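Local coordinates for acetyltransferase (Agrobacterium tumefaciens, PDB 2FSR), which probably transfers an acetyl group from acetyl-coenzyme A to an acceptor substrate, as other GNAT-family acetyltransferases do, at residues A[102-107]-A[113-118]; A[83-88]-A[142-147]; A[30-35]-A[133-138]. One frame throughout, in Å; residues are numbered along the deposited sequence.

Interaction 1: A[102-107]-A[113-118]; sequences IGINHG and KELGWL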
# COMPACT_ATOMS: atom_id res chain seq x y z
N ILE A 102 -0.14 0.77 -3.83
CA ILE A 102 -0.05 1.36 -2.49
C ILE A 102 -1.14 0.73 -1.63
O ILE A 102 -2.22 0.41 -2.14
CB ILE A 102 -0.24 2.92 -2.55
CG1 ILE A 102 0.02 3.57 -1.19
CG2 ILE A 102 -1.63 3.30 -3.08
CD1 ILE A 102 1.44 3.59 -0.74
N GLY A 103 -0.88 0.51 -0.34
CA GLY A 103 -1.93 -0.10 0.50
C GLY A 103 -1.76 0.07 1.98
O GLY A 103 -0.68 0.37 2.48
N ILE A 104 -2.88 -0.09 2.69
CA ILE A 104 -2.83 -0.24 4.12
C ILE A 104 -3.37 -1.63 4.48
O ILE A 104 -4.45 -2.03 4.03
CB ILE A 104 -3.62 0.85 4.85
CG1 ILE A 104 -3.00 2.23 4.56
CG2 ILE A 104 -3.67 0.60 6.36
CD1 ILE A 104 -3.94 3.39 4.90
N ASN A 105 -2.57 -2.32 5.27
CA ASN A 105 -2.73 -3.75 5.58
C ASN A 105 -3.11 -3.95 7.03
O ASN A 105 -2.55 -3.30 7.92
CB ASN A 105 -1.39 -4.43 5.38
CG ASN A 105 -0.90 -4.29 3.95
OD1 ASN A 105 -1.45 -4.91 3.04
ND2 ASN A 105 0.09 -3.43 3.74
N HIS A 106 -4.01 -4.90 7.30
CA HIS A 106 -4.19 -5.33 8.69
C HIS A 106 -4.54 -6.82 8.70
O HIS A 106 -4.28 -7.52 7.71
CB HIS A 106 -5.24 -4.47 9.40
CG HIS A 106 -5.09 -4.42 10.90
ND1 HIS A 106 -6.06 -3.87 11.71
CD2 HIS A 106 -4.11 -4.86 11.72
CE1 HIS A 106 -5.67 -3.96 12.97
NE2 HIS A 106 -4.49 -4.57 13.01
N GLY A 107 -5.13 -7.28 9.79
CA GLY A 107 -5.42 -8.70 9.93
C GLY A 107 -4.31 -9.43 10.67
O GLY A 107 -3.36 -8.81 11.17
N LYS A 113 -1.80 -1.58 11.85
CA LYS A 113 -2.18 -1.16 10.48
C LYS A 113 -0.96 -0.58 9.78
O LYS A 113 -0.29 0.29 10.32
CB LYS A 113 -3.36 -0.19 10.48
CG LYS A 113 -4.66 -0.82 10.98
CD LYS A 113 -5.82 0.15 10.88
CE LYS A 113 -7.11 -0.44 11.44
NZ LYS A 113 -7.63 -1.61 10.67
N GLU A 114 -0.69 -1.07 8.58
CA GLU A 114 0.63 -0.90 7.93
C GLU A 114 0.50 -0.38 6.51
O GLU A 114 -0.24 -0.94 5.70
CB GLU A 114 1.41 -2.22 7.94
CG GLU A 114 2.91 -2.05 7.65
CD GLU A 114 3.31 -2.46 6.28
OE1 GLU A 114 2.43 -2.83 5.46
OE2 GLU A 114 4.54 -2.47 6.04
N LEU A 115 1.24 0.69 6.22
CA LEU A 115 1.30 1.31 4.90
C LEU A 115 2.46 0.72 4.10
O LEU A 115 3.61 0.72 4.56
CB LEU A 115 1.49 2.83 5.06
CG LEU A 115 1.52 3.73 3.81
CD1 LEU A 115 0.17 3.77 3.13
CD2 LEU A 115 1.97 5.15 4.17
N GLY A 116 2.17 0.20 2.91
CA GLY A 116 3.23 -0.34 2.05
C GLY A 116 3.06 0.09 0.62
O GLY A 116 1.99 0.50 0.20
N TRP A 117 4.16 0.02 -0.14
CA TRP A 117 4.12 0.46 -1.55
C TRP A 117 5.12 -0.33 -2.36
O TRP A 117 6.08 -0.88 -1.82
CB TRP A 117 4.44 1.97 -1.70
CG TRP A 117 5.73 2.34 -1.01
CD1 TRP A 117 7.00 2.28 -1.53
CD2 TRP A 117 5.87 2.80 0.33
NE1 TRP A 117 7.92 2.66 -0.58
CE2 TRP A 117 7.25 2.99 0.57
CE3 TRP A 117 4.97 3.06 1.37
CZ2 TRP A 117 7.75 3.43 1.80
CZ3 TRP A 117 5.46 3.50 2.58
CH2 TRP A 117 6.83 3.67 2.79
N LEU A 118 4.87 -0.37 -3.66
CA LEU A 118 5.82 -0.96 -4.60
C LEU A 118 5.61 -0.29 -5.96
O LEU A 118 4.51 0.13 -6.30
CB LEU A 118 5.63 -2.48 -4.70
CG LEU A 118 4.28 -2.98 -5.23
CD1 LEU A 118 4.30 -3.14 -6.76
CD2 LEU A 118 3.93 -4.32 -4.57
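Lys113 crosses over His106 near the turn of the hairpin. Its CG lies above one ring face, 3.7 Å from the centroid of the His106 ring and 24° off the normal, a CH-pi contact; the chain then bends at its last torsion (chi4 -66°), which brings NZ back to the ring rim. There Lys113 NZ donates to His106 ND1 at 2.9 Å from a position tilted out of the ring plane, and it also bonds His85 NE2. Asn105 and Glu114 instead lie side by side and point the same way, with amide and carboxylate planes 37° apart. Asn105 ND2 meets Glu114 OE1 at 3.0 Å, nearly along the C-O axis of the carboxylate, though OE1 is tilted from the amide plane. His75 NE2 is hydrogen-bonded to Asn105 OD1, and Tyr152 N donates to Glu114 OE2. The opposite face is apolar: Ile104 CG1 rests 3.8 Å from Leu115 CD1, and Ile102 CD1 reaches Trp117 CB at 3.5 Å. Between these pairs Gly103 and Gly116 form a hydrogen-bonded antiparallel pair. The hairpin puts its isoleucines against helix 128-143, Trp117 also touches helix 158-166, strand 87-92 flanks Ile102, and strand 149-153 flanks Lys113 and Leu115.

Interaction 2: A[83-88]-A[142-147]; sequences FGHGAL and ETLNLP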
# COMPACT_ATOMS: atom_id res chain seq x y z
N PHE A 83 -11.82 -4.30 6.68
CA PHE A 83 -11.30 -3.23 7.55
C PHE A 83 -11.62 -1.82 7.10
O PHE A 83 -11.42 -0.88 7.89
CB PHE A 83 -9.78 -3.32 7.68
CG PHE A 83 -9.30 -4.65 8.13
CD1 PHE A 83 -9.60 -5.11 9.41
CD2 PHE A 83 -8.54 -5.44 7.28
CE1 PHE A 83 -9.16 -6.37 9.81
CE2 PHE A 83 -8.09 -6.68 7.66
CZ PHE A 83 -8.41 -7.16 8.94
N GLY A 84 -12.08 -1.65 5.87
CA GLY A 84 -12.37 -0.30 5.34
C GLY A 84 -11.14 0.43 4.80
O GLY A 84 -11.19 1.62 4.52
N HIS A 85 -10.06 -0.33 4.64
CA HIS A 85 -8.83 0.12 3.98
C HIS A 85 -8.19 -1.10 3.32
O HIS A 85 -8.57 -2.25 3.60
CB HIS A 85 -7.86 0.75 5.00
CG HIS A 85 -7.40 -0.20 6.07
ND1 HIS A 85 -6.61 -1.29 5.83
CD2 HIS A 85 -7.69 -0.23 7.40
CE1 HIS A 85 -6.39 -1.94 6.96
NE2 HIS A 85 -7.03 -1.32 7.93
N GLY A 86 -7.24 -0.85 2.41
CA GLY A 86 -6.64 -1.94 1.63
C GLY A 86 -5.73 -1.37 0.57
O GLY A 86 -5.26 -0.24 0.70
N ALA A 87 -5.46 -2.16 -0.47
CA ALA A 87 -4.54 -1.73 -1.53
C ALA A 87 -5.29 -1.04 -2.66
O ALA A 87 -6.47 -1.33 -2.92
CB ALA A 87 -3.80 -2.92 -2.09
N LEU A 88 -4.57 -0.15 -3.33
CA LEU A 88 -5.04 0.45 -4.57
C LEU A 88 -3.89 0.35 -5.58
O LEU A 88 -2.70 0.45 -5.21
CB LEU A 88 -5.39 1.92 -4.35
CG LEU A 88 -6.54 2.19 -3.36
CD1 LEU A 88 -6.61 3.66 -2.94
CD2 LEU A 88 -7.86 1.70 -3.93
N GLU A 142 -7.56 11.02 7.79
CA GLU A 142 -8.68 11.95 7.71
C GLU A 142 -10.03 11.26 7.69
O GLU A 142 -10.95 11.64 8.43
CB GLU A 142 -8.54 12.82 6.47
CG GLU A 142 -7.37 13.78 6.59
CD GLU A 142 -7.03 14.44 5.27
OE1 GLU A 142 -7.86 14.34 4.33
OE2 GLU A 142 -5.93 15.03 5.17
N THR A 143 -10.14 10.23 6.86
CA THR A 143 -11.42 9.57 6.63
C THR A 143 -11.66 8.45 7.64
O THR A 143 -12.78 8.28 8.11
CB THR A 143 -11.56 9.11 5.17
OG1 THR A 143 -11.56 10.27 4.33
CG2 THR A 143 -12.86 8.34 4.95
N LEU A 144 -10.62 7.68 7.97
CA LEU A 144 -10.76 6.60 8.94
C LEU A 144 -10.42 7.01 10.36
O LEU A 144 -10.68 6.26 11.31
CB LEU A 144 -9.92 5.37 8.54
CG LEU A 144 -10.28 4.69 7.23
CD1 LEU A 144 -9.41 3.46 7.02
CD2 LEU A 144 -11.77 4.33 7.15
N ASN A 145 -9.83 8.19 10.52
CA ASN A 145 -9.45 8.69 11.84
C ASN A 145 -8.47 7.77 12.58
O ASN A 145 -8.51 7.68 13.81
CB ASN A 145 -10.70 8.96 12.69
CG ASN A 145 -11.56 10.07 12.13
OD1 ASN A 145 -11.22 11.24 12.23
ND2 ASN A 145 -12.70 9.71 11.54
N LEU A 146 -7.59 7.09 11.83
CA LEU A 146 -6.66 6.14 12.45
C LEU A 146 -5.77 6.88 13.44
O LEU A 146 -5.29 7.98 13.13
CB LEU A 146 -5.80 5.43 11.41
CG LEU A 146 -6.44 4.57 10.32
CD1 LEU A 146 -5.33 3.83 9.57
CD2 LEU A 146 -7.45 3.59 10.88
N PRO A 147 -5.60 6.31 14.65
CA PRO A 147 -4.74 6.86 15.69
C PRO A 147 -3.24 6.75 15.41
O PRO A 147 -2.45 7.49 15.99
CB PRO A 147 -5.12 6.07 16.94
CG PRO A 147 -5.69 4.79 16.44
CD PRO A 147 -6.32 5.10 15.11
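Leu144 gives up 53 Å² to this contact, more than either of its partners. Its CD1 methyl touches both Gly84 and His85, while CD2 adds a contact to Gly84 alone. With CG anti to the carbonyl carbon (chi1 -63°), the branch extends toward the backbone of 83-88: Leu144 CD1 stands 3.6 Å from Gly84 O, and Leu144 CD2 is 3.8 Å from the same Gly84 O, so both methyls pack against one carbonyl oxygen in van der Waals contact. Gly84 contributes through its backbone alone. It leaves helix 66-83 with a positive phi of 83°, a conformation that glycine adopts readily, and turns the chain toward strand 87-92. The partner side belongs to the beta-alpha-beta crossover of the GNAT fold, in which strand 114-119 leads through helix 128-143 to strand 149-153; Leu144 lies near the C-terminal end of that helix, just before Asn145, which turns to positive phi. His85 supplies the second wall, burying 31 Å². Its side chain runs at about a right angle to that of Leu144, and the same methyl, Leu144 CD1, touches His85 CB at 3.7 Å and reaches the ring edge at His85 CD2 at 4.1 Å. Phe83 CB lies over one face of that imidazole, 3.4 Å above its plane and offset toward the rim. His85 ND1 bonds the carbonyl oxygen of Ile104, which, with Lys113 at NE2, limits the rotation of the ring.

Interaction 3: A[30-35]-A[133-138]; sequences LRTERL and AVALRD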
# COMPACT_ATOMS: atom_id res chain seq x y z
N LEU A 30 -8.78 7.29 -5.61
CA LEU A 30 -8.17 8.55 -5.22
C LEU A 30 -7.40 9.15 -6.38
O LEU A 30 -6.76 8.42 -7.16
CB LEU A 30 -7.24 8.38 -4.02
CG LEU A 30 -7.86 7.68 -2.81
CD1 LEU A 30 -6.83 7.57 -1.71
CD2 LEU A 30 -9.09 8.45 -2.34
N ARG A 31 -7.48 10.47 -6.49
CA ARG A 31 -6.70 11.21 -7.46
C ARG A 31 -5.65 12.05 -6.76
O ARG A 31 -5.92 12.72 -5.75
CB ARG A 31 -7.60 12.05 -8.35
CG ARG A 31 -8.38 11.24 -9.37
CD ARG A 31 -8.23 11.81 -10.77
NE ARG A 31 -7.12 11.22 -11.51
CZ ARG A 31 -5.84 11.60 -11.43
NH1 ARG A 31 -4.93 10.99 -12.16
NH2 ARG A 31 -5.47 12.58 -10.62
N THR A 32 -4.44 11.99 -7.29
CA THR A 32 -3.38 12.86 -6.83
C THR A 32 -2.96 13.77 -8.00
O THR A 32 -3.61 13.77 -9.05
CB THR A 32 -2.18 12.06 -6.26
OG1 THR A 32 -1.44 11.44 -7.30
CG2 THR A 32 -2.66 10.98 -5.27
N GLU A 33 -1.89 14.52 -7.80
CA GLU A 33 -1.40 15.42 -8.84
C GLU A 33 -1.18 14.64 -10.13
O GLU A 33 -1.70 15.02 -11.19
CB GLU A 33 -0.10 16.07 -8.37
CG GLU A 33 0.65 16.88 -9.43
CD GLU A 33 1.93 17.47 -8.87
OE1 GLU A 33 1.86 18.13 -7.81
OE2 GLU A 33 3.00 17.27 -9.48
N ARG A 34 -0.45 13.53 -10.02
CA ARG A 34 -0.00 12.78 -11.19
C ARG A 34 -0.61 11.39 -11.31
O ARG A 34 -0.41 10.72 -12.33
CB ARG A 34 1.53 12.67 -11.18
CG ARG A 34 2.22 14.02 -11.30
CD ARG A 34 3.72 13.87 -11.26
NE ARG A 34 4.15 13.33 -9.97
CZ ARG A 34 5.40 12.97 -9.68
NH1 ARG A 34 6.38 13.10 -10.58
NH2 ARG A 34 5.66 12.47 -8.48
N LEU A 35 -1.32 10.93 -10.27
CA LEU A 35 -1.70 9.51 -10.20
C LEU A 35 -3.17 9.27 -9.96
O LEU A 35 -3.88 10.13 -9.43
CB LEU A 35 -0.92 8.80 -9.08
CG LEU A 35 0.61 9.02 -9.03
CD1 LEU A 35 1.17 8.53 -7.69
CD2 LEU A 35 1.28 8.36 -10.24
N ALA A 133 1.85 7.31 -1.37
CA ALA A 133 1.85 7.05 0.09
C ALA A 133 1.23 8.22 0.86
O ALA A 133 0.43 8.00 1.78
CB ALA A 133 3.26 6.78 0.60
N VAL A 134 1.58 9.45 0.50
CA VAL A 134 1.00 10.63 1.16
C VAL A 134 -0.51 10.63 1.00
O VAL A 134 -1.25 10.91 1.97
CB VAL A 134 1.61 11.94 0.58
CG1 VAL A 134 0.72 13.15 0.88
CG2 VAL A 134 3.04 12.14 1.11
N ALA A 135 -0.99 10.33 -0.21
CA ALA A 135 -2.42 10.36 -0.50
C ALA A 135 -3.17 9.34 0.33
O ALA A 135 -4.19 9.66 0.95
CB ALA A 135 -2.68 10.15 -1.99
N LEU A 136 -2.67 8.10 0.37
CA LEU A 136 -3.40 7.07 1.11
C LEU A 136 -3.25 7.25 2.62
O LEU A 136 -4.20 7.01 3.37
CB LEU A 136 -2.99 5.66 0.67
CG LEU A 136 -3.89 4.54 1.20
CD1 LEU A 136 -5.36 4.69 0.78
CD2 LEU A 136 -3.33 3.17 0.79
N ARG A 137 -2.05 7.62 3.06
CA ARG A 137 -1.81 7.98 4.48
C ARG A 137 -2.80 9.05 4.95
O ARG A 137 -3.45 8.90 5.99
CB ARG A 137 -0.38 8.48 4.67
CG ARG A 137 -0.07 9.04 6.08
CD ARG A 137 1.11 10.00 6.05
NE ARG A 137 0.73 11.29 5.46
CZ ARG A 137 1.59 12.24 5.07
NH1 ARG A 137 2.90 12.07 5.18
NH2 ARG A 137 1.12 13.37 4.57
N ASP A 138 -2.87 10.15 4.20
CA ASP A 138 -3.77 11.25 4.58
C ASP A 138 -5.22 10.82 4.57
O ASP A 138 -5.99 11.19 5.47
CB ASP A 138 -3.60 12.43 3.63
CG ASP A 138 -2.31 13.20 3.85
OD1 ASP A 138 -1.53 12.84 4.75
OD2 ASP A 138 -2.08 14.16 3.09
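Thr32 and Ala135 make the closest touch between segment 30-35 and helix 128-143, and the threonine can be followed from its branch point outward. Thr32 CB points toward the helix and makes no close contact there itself; the contacts are made by its hydroxyl and its methyl. The hydroxyl sits between the backbone N and the carbonyl carbon (chi1 73°), where Thr32 OG1 takes a weak bond from Leu35 N at 3.0 Å. It is also hydrogen-bonded to a carboxylate oxygen of Glu131, one helical turn ahead of Ala135, whose carboxylate forms a salt bridge with Arg34 as well. The same torsion sets the methyl anti to the carbonyl carbon and drives it at the helix: Thr32 CG2 comes to 3.4 Å from Ala135 CB, tighter than ordinary van der Waals contact. The backbone secures the turn 32-35 behind it, since Thr32 N donates to Leu35 O at 2.9 Å where strand 30-31 gives way to strand 35-38. Leu30 adds a second, looser touch. Its CD1 lies 4.1 Å from Leu136 CD1, the two side chains crossing at about a right angle, and Leu30 CD1 also approaches Ala135 O at 4.3 Å. Leu88 of the neighbouring strand 87-92 touches both leucines, so the pair belongs to the apolar layer between the five-stranded sheet and helix 128-143. No hydrogen bond links 30-35 directly with 133-138. The chemistry therefore implies a division of labour: the tight methyl pair probably sets the spacing at Ala135 and the two leucines add ordinary apolar contact, whereas directional polar attachment comes from Glu131, which probably holds the threonine methyl hard against the alanine.

Overall arrangement
From the N terminus, 30-35 comes first, and interaction 3 closes a long loop when helix 128-143 returns to it at 133-138. Next is 83-88, just ahead of and running into strand 87-92; its partner segment 142-147 arrives after 133-138, so interactions 2 and 3 cross along the chain. Interaction 1, a local hairpin closure, is nested inside both loops. In space its centre lies about 10 Å from that of interaction 2 and about 14 Å from that of interaction 3. Interaction 1 pairs strands 97-105 and 114-119 within the sheet, interaction 2 joins the end of helix 128-143 to the loop leading into strand 87-92, and interaction 3 joins that helix to edge strand 30-31 and its turn.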